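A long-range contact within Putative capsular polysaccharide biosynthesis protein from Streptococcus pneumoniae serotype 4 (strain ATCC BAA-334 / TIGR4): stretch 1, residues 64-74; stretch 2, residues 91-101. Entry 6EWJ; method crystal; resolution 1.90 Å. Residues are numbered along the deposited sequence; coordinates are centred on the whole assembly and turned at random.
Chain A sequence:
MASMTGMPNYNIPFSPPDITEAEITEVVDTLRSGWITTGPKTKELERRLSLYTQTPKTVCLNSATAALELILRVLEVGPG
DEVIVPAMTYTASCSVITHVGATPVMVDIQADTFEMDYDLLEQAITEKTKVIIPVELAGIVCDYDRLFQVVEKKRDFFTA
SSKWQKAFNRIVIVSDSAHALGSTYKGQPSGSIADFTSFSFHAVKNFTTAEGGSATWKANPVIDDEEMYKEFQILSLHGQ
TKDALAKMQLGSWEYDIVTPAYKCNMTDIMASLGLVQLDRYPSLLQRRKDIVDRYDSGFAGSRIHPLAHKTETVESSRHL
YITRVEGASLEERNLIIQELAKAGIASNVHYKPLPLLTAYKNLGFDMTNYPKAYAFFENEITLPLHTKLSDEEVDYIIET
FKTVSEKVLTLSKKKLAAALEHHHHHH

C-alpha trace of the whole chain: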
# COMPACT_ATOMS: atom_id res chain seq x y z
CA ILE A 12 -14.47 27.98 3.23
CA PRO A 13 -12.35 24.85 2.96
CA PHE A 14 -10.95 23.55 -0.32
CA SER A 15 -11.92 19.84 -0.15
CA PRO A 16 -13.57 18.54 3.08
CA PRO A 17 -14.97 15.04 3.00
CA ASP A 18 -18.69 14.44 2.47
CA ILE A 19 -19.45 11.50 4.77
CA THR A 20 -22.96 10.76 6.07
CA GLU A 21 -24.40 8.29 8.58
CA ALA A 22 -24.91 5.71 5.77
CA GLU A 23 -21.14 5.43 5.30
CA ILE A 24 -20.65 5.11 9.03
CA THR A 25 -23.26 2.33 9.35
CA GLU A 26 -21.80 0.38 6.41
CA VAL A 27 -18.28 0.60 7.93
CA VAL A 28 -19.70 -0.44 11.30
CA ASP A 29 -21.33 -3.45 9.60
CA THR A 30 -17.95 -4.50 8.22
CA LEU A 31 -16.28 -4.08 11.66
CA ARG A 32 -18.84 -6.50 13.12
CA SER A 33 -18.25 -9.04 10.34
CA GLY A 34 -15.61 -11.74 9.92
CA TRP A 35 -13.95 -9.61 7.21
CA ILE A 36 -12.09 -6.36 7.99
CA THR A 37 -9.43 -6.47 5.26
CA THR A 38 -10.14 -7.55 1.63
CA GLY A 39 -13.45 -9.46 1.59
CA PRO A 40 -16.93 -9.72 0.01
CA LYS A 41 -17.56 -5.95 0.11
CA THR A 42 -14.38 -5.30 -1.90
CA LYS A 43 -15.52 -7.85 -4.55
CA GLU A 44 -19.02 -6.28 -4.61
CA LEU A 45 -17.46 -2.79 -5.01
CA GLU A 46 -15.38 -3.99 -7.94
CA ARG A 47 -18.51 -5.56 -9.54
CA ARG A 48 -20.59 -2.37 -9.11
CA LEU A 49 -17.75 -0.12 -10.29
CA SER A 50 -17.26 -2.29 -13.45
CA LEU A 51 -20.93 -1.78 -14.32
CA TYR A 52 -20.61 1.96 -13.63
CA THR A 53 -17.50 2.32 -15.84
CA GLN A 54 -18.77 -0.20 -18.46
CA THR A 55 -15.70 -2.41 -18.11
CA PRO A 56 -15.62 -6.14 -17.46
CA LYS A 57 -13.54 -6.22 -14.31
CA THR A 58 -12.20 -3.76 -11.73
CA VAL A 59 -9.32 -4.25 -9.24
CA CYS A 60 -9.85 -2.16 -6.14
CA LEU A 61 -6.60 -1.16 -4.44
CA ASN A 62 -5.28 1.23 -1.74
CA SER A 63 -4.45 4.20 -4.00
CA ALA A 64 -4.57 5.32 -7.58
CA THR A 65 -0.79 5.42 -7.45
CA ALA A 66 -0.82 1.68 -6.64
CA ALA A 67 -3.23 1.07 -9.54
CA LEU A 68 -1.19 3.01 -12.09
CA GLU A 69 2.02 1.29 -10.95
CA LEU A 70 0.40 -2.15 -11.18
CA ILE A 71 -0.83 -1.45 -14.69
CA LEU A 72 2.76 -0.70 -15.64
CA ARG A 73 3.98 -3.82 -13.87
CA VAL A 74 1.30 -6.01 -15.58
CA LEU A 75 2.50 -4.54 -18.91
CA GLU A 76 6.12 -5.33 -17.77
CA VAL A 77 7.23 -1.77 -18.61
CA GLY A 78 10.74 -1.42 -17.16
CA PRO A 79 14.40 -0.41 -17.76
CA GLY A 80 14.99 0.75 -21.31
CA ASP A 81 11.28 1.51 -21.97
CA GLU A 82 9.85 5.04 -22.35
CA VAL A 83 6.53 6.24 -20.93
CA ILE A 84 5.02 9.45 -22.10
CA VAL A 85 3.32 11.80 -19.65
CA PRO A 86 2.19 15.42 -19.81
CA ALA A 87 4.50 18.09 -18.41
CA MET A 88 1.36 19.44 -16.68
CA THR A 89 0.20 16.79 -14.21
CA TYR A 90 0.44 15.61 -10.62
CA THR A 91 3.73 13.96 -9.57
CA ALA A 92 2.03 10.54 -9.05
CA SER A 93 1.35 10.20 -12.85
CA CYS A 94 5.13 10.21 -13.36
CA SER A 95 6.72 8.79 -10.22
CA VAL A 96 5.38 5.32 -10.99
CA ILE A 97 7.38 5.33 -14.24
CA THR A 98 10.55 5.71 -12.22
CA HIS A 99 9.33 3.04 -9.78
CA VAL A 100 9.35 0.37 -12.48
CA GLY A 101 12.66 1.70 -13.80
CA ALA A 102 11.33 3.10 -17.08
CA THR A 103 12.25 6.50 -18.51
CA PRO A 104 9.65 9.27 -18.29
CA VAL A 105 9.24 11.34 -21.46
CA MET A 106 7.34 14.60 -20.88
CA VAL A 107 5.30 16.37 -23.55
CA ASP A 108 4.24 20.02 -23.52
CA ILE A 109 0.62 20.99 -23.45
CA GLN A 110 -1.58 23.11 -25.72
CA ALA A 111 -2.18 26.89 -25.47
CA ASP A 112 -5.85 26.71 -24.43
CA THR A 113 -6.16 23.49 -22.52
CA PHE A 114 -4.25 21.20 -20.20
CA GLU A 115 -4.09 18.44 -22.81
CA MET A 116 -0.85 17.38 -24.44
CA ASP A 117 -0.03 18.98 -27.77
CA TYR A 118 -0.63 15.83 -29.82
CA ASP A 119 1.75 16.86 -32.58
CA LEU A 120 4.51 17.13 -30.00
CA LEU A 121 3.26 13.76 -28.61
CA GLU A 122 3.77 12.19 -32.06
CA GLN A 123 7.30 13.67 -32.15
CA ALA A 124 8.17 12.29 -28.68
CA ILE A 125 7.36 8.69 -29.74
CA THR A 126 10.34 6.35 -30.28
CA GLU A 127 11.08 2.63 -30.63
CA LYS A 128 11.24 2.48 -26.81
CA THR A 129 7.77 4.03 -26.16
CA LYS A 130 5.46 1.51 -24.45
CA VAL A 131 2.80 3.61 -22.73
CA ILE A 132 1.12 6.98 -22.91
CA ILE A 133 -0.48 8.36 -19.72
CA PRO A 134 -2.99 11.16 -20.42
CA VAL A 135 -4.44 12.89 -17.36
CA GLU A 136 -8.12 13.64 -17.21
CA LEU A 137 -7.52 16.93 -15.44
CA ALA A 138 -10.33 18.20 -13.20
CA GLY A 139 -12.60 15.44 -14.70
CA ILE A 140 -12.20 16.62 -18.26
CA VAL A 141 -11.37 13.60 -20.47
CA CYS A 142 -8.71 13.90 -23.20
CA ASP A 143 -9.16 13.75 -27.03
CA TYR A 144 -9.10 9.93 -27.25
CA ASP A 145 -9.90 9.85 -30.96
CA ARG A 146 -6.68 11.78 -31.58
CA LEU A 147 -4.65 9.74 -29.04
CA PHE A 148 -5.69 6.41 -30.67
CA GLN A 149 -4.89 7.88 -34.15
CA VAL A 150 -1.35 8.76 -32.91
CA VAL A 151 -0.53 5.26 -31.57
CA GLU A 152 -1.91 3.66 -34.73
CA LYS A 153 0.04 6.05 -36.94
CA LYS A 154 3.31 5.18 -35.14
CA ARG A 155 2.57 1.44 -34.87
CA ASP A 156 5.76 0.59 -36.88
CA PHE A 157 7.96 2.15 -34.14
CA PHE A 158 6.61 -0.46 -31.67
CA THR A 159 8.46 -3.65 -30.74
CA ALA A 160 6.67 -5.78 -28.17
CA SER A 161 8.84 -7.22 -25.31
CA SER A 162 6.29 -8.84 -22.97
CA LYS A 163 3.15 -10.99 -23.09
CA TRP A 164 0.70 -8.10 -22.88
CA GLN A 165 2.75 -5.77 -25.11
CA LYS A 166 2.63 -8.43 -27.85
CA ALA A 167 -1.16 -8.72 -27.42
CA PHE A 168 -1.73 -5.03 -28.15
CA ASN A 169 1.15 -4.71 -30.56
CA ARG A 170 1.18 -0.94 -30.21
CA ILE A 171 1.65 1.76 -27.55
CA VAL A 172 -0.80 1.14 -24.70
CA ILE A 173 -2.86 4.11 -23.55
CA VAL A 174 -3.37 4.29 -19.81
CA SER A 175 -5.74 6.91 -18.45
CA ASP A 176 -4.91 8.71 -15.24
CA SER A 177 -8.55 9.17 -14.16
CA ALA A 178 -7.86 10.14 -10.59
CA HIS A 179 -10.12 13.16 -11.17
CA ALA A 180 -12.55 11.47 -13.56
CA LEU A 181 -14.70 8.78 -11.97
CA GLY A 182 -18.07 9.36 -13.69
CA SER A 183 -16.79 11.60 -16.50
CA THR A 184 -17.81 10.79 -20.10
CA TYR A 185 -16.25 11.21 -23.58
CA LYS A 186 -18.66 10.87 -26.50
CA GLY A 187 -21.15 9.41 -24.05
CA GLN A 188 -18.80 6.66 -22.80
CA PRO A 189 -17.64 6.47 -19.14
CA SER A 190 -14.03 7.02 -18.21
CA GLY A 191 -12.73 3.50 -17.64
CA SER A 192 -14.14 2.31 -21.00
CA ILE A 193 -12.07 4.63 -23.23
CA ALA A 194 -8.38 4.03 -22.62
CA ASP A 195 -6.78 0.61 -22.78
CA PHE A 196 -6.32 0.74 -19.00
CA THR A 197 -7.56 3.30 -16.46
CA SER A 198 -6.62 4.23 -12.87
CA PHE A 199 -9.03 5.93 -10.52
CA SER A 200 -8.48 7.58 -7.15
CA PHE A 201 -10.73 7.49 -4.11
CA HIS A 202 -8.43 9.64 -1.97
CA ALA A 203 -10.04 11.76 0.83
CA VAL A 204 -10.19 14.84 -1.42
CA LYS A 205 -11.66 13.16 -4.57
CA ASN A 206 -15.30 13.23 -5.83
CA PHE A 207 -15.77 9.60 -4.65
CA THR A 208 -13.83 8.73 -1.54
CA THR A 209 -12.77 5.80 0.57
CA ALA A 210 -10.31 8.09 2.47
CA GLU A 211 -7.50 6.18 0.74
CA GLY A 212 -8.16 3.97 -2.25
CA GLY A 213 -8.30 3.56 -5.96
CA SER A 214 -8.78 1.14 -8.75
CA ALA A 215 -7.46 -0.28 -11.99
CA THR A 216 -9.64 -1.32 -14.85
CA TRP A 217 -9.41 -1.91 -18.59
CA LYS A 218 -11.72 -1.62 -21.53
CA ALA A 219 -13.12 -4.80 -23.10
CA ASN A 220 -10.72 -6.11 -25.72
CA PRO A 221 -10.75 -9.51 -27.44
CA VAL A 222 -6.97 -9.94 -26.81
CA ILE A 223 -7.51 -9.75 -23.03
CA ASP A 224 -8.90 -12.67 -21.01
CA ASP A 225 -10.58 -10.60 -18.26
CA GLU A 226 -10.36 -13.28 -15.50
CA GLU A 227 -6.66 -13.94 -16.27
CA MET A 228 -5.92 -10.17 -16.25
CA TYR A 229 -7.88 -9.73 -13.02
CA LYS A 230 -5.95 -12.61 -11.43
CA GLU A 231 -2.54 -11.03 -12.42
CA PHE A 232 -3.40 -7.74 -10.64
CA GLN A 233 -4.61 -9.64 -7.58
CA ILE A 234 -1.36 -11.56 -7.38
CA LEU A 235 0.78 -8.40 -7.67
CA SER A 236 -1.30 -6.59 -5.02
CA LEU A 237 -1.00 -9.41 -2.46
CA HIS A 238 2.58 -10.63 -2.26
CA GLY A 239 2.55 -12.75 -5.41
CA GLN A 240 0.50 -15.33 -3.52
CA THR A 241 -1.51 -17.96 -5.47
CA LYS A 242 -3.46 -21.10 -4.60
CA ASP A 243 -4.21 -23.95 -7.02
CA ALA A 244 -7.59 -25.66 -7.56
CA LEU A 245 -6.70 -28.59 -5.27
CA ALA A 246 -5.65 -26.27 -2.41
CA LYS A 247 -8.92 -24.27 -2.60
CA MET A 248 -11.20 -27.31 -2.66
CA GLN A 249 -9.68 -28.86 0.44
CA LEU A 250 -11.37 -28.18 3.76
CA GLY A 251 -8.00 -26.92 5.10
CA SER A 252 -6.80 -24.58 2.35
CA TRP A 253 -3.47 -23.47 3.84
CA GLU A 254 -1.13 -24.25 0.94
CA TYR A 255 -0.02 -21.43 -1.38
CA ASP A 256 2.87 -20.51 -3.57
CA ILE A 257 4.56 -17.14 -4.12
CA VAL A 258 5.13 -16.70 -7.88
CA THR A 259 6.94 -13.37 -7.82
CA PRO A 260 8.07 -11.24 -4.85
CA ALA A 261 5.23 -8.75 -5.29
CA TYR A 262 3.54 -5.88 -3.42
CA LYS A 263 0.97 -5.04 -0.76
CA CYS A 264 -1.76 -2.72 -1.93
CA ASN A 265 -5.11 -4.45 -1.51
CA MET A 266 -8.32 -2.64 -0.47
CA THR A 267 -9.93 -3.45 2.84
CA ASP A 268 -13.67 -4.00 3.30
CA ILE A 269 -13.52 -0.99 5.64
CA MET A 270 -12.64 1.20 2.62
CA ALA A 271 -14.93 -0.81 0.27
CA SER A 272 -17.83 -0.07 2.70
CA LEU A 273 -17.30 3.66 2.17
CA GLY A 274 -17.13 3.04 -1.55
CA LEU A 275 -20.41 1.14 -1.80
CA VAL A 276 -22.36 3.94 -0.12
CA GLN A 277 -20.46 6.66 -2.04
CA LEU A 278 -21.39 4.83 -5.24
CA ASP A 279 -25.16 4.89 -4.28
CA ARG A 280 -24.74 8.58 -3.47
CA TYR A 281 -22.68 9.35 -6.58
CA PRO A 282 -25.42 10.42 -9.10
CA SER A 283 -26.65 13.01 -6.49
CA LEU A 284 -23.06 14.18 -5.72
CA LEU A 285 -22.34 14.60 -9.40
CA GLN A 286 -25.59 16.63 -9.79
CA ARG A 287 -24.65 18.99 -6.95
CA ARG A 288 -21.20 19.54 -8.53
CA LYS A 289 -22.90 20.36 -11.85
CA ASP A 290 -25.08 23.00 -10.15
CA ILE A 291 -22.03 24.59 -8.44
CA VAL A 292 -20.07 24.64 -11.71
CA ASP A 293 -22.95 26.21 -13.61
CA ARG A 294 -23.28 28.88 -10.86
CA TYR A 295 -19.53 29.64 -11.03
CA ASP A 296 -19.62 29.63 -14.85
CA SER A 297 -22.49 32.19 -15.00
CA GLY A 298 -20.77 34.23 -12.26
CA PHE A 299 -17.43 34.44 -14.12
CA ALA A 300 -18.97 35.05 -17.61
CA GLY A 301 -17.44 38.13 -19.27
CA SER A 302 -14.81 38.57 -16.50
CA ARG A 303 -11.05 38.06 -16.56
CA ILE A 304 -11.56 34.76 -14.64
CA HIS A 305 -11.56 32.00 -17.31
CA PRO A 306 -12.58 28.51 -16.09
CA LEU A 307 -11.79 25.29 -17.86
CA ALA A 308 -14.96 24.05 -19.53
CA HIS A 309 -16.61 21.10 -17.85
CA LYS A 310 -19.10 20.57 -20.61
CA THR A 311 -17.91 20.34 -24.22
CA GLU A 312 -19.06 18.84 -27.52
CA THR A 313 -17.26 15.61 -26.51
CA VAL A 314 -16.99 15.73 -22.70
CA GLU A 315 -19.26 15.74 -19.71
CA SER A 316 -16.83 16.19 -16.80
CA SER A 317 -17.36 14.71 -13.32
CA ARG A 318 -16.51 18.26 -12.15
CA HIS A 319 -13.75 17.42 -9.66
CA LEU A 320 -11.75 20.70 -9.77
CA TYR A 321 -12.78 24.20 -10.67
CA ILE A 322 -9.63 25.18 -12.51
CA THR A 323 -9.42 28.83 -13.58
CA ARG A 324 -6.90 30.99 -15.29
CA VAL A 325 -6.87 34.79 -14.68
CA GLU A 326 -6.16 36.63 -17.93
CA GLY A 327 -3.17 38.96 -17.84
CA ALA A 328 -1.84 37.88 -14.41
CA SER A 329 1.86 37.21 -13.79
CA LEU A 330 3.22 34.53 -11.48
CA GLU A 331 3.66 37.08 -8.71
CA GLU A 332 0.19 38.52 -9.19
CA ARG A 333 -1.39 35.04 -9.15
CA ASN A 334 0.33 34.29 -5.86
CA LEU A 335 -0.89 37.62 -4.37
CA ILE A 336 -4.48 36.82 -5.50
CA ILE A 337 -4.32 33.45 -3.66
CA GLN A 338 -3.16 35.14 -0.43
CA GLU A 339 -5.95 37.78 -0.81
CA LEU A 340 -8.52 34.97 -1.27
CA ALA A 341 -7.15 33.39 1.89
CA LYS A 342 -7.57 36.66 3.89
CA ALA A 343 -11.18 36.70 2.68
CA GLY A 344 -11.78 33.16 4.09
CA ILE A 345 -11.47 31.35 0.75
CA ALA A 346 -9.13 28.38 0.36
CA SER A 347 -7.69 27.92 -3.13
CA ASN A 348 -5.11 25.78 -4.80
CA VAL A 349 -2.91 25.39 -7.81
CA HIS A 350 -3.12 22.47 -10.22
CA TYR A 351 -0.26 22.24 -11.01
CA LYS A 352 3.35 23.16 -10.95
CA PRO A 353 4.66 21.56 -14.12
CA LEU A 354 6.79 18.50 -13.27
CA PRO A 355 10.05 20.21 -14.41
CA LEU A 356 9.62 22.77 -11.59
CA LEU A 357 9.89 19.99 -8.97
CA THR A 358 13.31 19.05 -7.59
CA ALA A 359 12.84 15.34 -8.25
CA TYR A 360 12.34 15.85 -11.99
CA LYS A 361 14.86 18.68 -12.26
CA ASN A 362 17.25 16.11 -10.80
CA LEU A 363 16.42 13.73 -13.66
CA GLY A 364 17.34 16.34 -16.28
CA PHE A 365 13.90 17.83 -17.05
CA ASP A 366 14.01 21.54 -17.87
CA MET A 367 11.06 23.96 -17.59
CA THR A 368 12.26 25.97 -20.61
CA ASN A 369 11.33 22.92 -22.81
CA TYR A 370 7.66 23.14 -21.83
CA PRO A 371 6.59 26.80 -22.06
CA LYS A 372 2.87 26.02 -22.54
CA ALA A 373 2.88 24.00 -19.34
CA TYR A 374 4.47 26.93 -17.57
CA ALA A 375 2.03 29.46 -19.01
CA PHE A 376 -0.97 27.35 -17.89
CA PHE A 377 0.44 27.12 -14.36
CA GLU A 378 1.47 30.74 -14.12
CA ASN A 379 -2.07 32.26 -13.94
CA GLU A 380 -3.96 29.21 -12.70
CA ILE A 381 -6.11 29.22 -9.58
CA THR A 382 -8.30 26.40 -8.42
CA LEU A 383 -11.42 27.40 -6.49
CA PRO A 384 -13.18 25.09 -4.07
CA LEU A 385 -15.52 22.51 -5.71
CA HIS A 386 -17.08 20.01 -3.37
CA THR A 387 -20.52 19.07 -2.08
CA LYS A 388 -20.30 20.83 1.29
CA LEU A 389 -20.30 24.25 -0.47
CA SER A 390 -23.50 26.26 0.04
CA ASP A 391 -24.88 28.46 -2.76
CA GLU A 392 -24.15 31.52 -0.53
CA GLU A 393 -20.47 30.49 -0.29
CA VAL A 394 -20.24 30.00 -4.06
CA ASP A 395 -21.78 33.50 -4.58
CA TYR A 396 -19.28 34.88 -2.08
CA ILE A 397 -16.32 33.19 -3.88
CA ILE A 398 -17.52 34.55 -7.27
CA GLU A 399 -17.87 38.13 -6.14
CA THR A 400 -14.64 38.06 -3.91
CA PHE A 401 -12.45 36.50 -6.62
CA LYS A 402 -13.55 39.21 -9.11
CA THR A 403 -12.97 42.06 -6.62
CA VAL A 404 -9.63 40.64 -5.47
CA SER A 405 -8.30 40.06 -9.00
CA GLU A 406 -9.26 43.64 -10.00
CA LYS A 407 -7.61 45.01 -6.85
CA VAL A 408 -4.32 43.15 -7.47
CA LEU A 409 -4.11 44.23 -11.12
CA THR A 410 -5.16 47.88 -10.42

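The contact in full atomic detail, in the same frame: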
# COMPACT_ATOMS: atom_id res chain seq x y z
N ALA A 64 -4.74 5.24 -6.16
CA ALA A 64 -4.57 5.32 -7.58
C ALA A 64 -3.12 5.10 -7.98
O ALA A 64 -2.86 4.62 -9.10
CB ALA A 64 -5.05 6.68 -8.11
N THR A 65 -2.18 5.57 -7.15
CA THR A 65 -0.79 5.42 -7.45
C THR A 65 -0.43 3.94 -7.53
O THR A 65 0.28 3.55 -8.47
CB THR A 65 0.10 6.10 -6.37
OG1 THR A 65 -0.21 7.48 -6.29
CG2 THR A 65 1.54 6.00 -6.71
N ALA A 66 -0.93 3.14 -6.56
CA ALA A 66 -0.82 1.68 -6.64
C ALA A 66 -1.38 1.11 -7.94
O ALA A 66 -0.76 0.22 -8.56
CB ALA A 66 -1.46 1.01 -5.45
N ALA A 67 -2.59 1.57 -8.34
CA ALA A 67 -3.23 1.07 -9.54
C ALA A 67 -2.43 1.36 -10.78
O ALA A 67 -2.20 0.48 -11.62
CB ALA A 67 -4.64 1.65 -9.68
N LEU A 68 -1.98 2.62 -10.92
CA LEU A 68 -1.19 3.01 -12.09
C LEU A 68 0.14 2.24 -12.13
O LEU A 68 0.53 1.66 -13.16
CB LEU A 68 -0.94 4.51 -12.10
CG LEU A 68 -0.53 5.22 -13.39
CD1 LEU A 68 -1.45 4.92 -14.58
CD2 LEU A 68 -0.44 6.73 -13.13
N GLU A 69 0.83 2.16 -11.01
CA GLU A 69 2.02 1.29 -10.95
C GLU A 69 1.74 -0.13 -11.39
O GLU A 69 2.55 -0.74 -12.14
CB GLU A 69 2.72 1.31 -9.56
CG GLU A 69 4.11 0.71 -9.61
CD GLU A 69 5.01 1.06 -8.41
OE1 GLU A 69 4.81 2.11 -7.75
OE2 GLU A 69 5.97 0.30 -8.14
N LEU A 70 0.68 -0.74 -10.84
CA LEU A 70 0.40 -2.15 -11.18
C LEU A 70 0.09 -2.35 -12.64
O LEU A 70 0.50 -3.35 -13.22
CB LEU A 70 -0.68 -2.77 -10.30
CG LEU A 70 -0.26 -3.04 -8.83
CD1 LEU A 70 -1.28 -3.95 -8.19
CD2 LEU A 70 1.15 -3.60 -8.67
N ILE A 71 -0.60 -1.40 -13.25
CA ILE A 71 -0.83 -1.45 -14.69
C ILE A 71 0.52 -1.55 -15.44
O ILE A 71 0.72 -2.42 -16.29
CB ILE A 71 -1.65 -0.23 -15.18
CG1 ILE A 71 -3.08 -0.31 -14.61
CG2 ILE A 71 -1.67 -0.17 -16.70
CD1 ILE A 71 -3.90 0.95 -14.75
N LEU A 72 1.44 -0.65 -15.07
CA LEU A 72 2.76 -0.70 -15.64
C LEU A 72 3.45 -2.00 -15.38
O LEU A 72 4.12 -2.53 -16.27
CB LEU A 72 3.62 0.47 -15.14
CG LEU A 72 3.16 1.88 -15.48
CD1 LEU A 72 4.24 2.85 -14.99
CD2 LEU A 72 2.90 2.05 -16.97
N ARG A 73 3.33 -2.55 -14.16
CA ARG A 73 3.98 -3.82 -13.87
C ARG A 73 3.32 -5.01 -14.60
O ARG A 73 4.01 -5.94 -15.02
CB ARG A 73 4.08 -4.09 -12.37
CG ARG A 73 4.97 -3.09 -11.66
CD ARG A 73 5.10 -3.38 -10.18
NE ARG A 73 6.00 -2.42 -9.56
CZ ARG A 73 7.32 -2.40 -9.63
NH1 ARG A 73 8.02 -3.35 -10.25
NH2 ARG A 73 7.98 -1.42 -9.02
N VAL A 74 2.01 -4.94 -14.82
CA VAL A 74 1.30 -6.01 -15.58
C VAL A 74 1.78 -5.96 -17.05
O VAL A 74 2.13 -6.98 -17.66
CB VAL A 74 -0.21 -5.85 -15.47
CG1 VAL A 74 -0.94 -6.64 -16.56
CG2 VAL A 74 -0.68 -6.24 -14.06
N THR A 91 2.54 14.80 -9.61
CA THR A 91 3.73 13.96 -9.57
C THR A 91 3.45 12.43 -9.70
O THR A 91 4.25 11.72 -10.32
CB THR A 91 4.59 14.19 -8.30
OG1 THR A 91 5.75 13.37 -8.38
CG2 THR A 91 3.84 13.91 -7.01
N ALA A 92 2.38 11.95 -9.05
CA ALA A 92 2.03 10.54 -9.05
C ALA A 92 1.83 9.91 -10.46
O ALA A 92 2.10 8.70 -10.61
CB ALA A 92 0.83 10.32 -8.20
N SER A 93 1.44 10.70 -11.46
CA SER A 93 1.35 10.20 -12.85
C SER A 93 2.72 9.75 -13.36
O SER A 93 2.79 8.90 -14.24
CB SER A 93 0.73 11.23 -13.83
OG SER A 93 -0.33 12.01 -13.26
N CYS A 94 3.78 10.38 -12.87
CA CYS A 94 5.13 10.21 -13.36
C CYS A 94 6.02 9.35 -12.48
O CYS A 94 6.87 8.59 -12.99
CB CYS A 94 5.75 11.59 -13.55
SG CYS A 94 7.27 11.56 -14.56
N SER A 95 5.88 9.51 -11.17
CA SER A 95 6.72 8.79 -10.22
C SER A 95 6.67 7.29 -10.40
O SER A 95 7.68 6.61 -10.27
CB SER A 95 6.31 9.11 -8.79
OG SER A 95 4.99 8.71 -8.54
N VAL A 96 5.51 6.77 -10.78
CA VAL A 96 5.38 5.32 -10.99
C VAL A 96 6.24 4.80 -12.14
O VAL A 96 6.61 3.64 -12.15
CB VAL A 96 3.90 4.89 -11.19
CG1 VAL A 96 3.03 5.26 -9.96
CG2 VAL A 96 3.31 5.44 -12.44
N ILE A 97 6.52 5.67 -13.12
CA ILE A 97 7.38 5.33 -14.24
C ILE A 97 8.76 5.04 -13.71
O ILE A 97 9.40 4.02 -14.06
CB ILE A 97 7.45 6.45 -15.27
CG1 ILE A 97 6.03 6.78 -15.81
CG2 ILE A 97 8.39 6.07 -16.41
CD1 ILE A 97 5.93 8.09 -16.53
N THR A 98 9.21 5.90 -12.79
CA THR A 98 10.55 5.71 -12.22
C THR A 98 10.55 4.49 -11.30
O THR A 98 11.56 3.78 -11.21
CB THR A 98 11.08 6.96 -11.49
OG1 THR A 98 10.30 7.21 -10.32
CG2 THR A 98 11.02 8.20 -12.40
N HIS A 99 9.42 4.21 -10.65
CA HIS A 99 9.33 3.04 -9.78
C HIS A 99 9.61 1.74 -10.48
O HIS A 99 10.29 0.86 -9.92
CB HIS A 99 7.99 2.93 -9.09
CG HIS A 99 7.72 4.03 -8.12
ND1 HIS A 99 6.54 4.12 -7.42
CD2 HIS A 99 8.48 5.07 -7.71
CE1 HIS A 99 6.56 5.19 -6.65
NE2 HIS A 99 7.72 5.81 -6.84
N VAL A 100 9.12 1.59 -11.71
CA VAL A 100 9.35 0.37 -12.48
C VAL A 100 10.65 0.41 -13.26
O VAL A 100 11.00 -0.54 -13.95
CB VAL A 100 8.15 0.06 -13.42
CG1 VAL A 100 6.89 -0.05 -12.63
CG2 VAL A 100 8.01 1.12 -14.53
N GLY A 101 11.36 1.54 -13.18
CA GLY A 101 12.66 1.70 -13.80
C GLY A 101 12.64 2.16 -15.24
O GLY A 101 13.66 2.11 -15.88
O HOH W 1 10.90 -2.45 -10.12

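Two helices pack here with their N-to-C directions 41° apart, their axes approaching to 9.1 Å, and the contact is organized around Val96, Val100 and Leu72. The backbones come nearest at Glu69 and Val96, whose CA atoms lie 5.2 Å apart. Such closeness suits a short, branched side chain, and Val96, which points toward the first helix, fits as a knob into the hole formed by Thr65, Leu68, Glu69 and Leu72. Its two methyl groups divide the hole between them. Val96 CG1 lies 3.6 Å from Thr65 O and 3.7 Å from Thr65 CG2, while Val96 CG2 meets Leu68 CG at 4.0 Å and Leu72 CD1 at 3.8 Å. A beta-branched residue thus fills both sides of the pocket without needing length.

Leu72 points toward the second helix from the buried side of the contact. Beyond Val96, Leu72 CD1 reaches the backbone of Ile97, 4.1 Å from Ile97 CA, so a longer apolar chain is useful although Ile97 itself points away. One turn earlier, Leu68 does something similar: Leu68 CD2 packs 3.9 Å from Ser93 CA. At the same end, where Ala92 points toward the first helix, its single methyl, Ala92 CB, sits 3.6 Å from Thr65 OG1.

Val100 closes the other end of the apolar strip. Val100 CG1 lies 4.2 Å from Leu72 CB and 3.7 Å from Arg73 CG, and it also covers one face of the Arg73 guanidinium. The aliphatic part of arginine can therefore pack against valine while the charged group remains free to find polar partners.

Those partners form a small network along the more exposed side. His99 ND1 donates a hydrogen bond to Glu69 OE1, 2.7 Å long with an N-H...O angle of 164°; the carboxylate oxygen lies at the ring edge, near its plane, as a good in-plane bond from a ring nitrogen requires. The other oxygen of the same carboxylate, Glu69 OE2, accepts from Arg73 NH2 at 2.8 Å and from Arg73 NE at 3.1 Å, forming a salt bridge across one turn of the first helix. Glutamate suits this place because its two oxygens can serve the two helices at once. A water extends the network, its oxygen accepting from Arg73 NH1 at 3.0 Å and donating a weak hydrogen bond to His99 O at 3.4 Å.

Just beyond, Gly101 ends the second helix in a Schellman motif; its positive phi favors glycine, since a CB would be jammed against the preceding carbonyl oxygen.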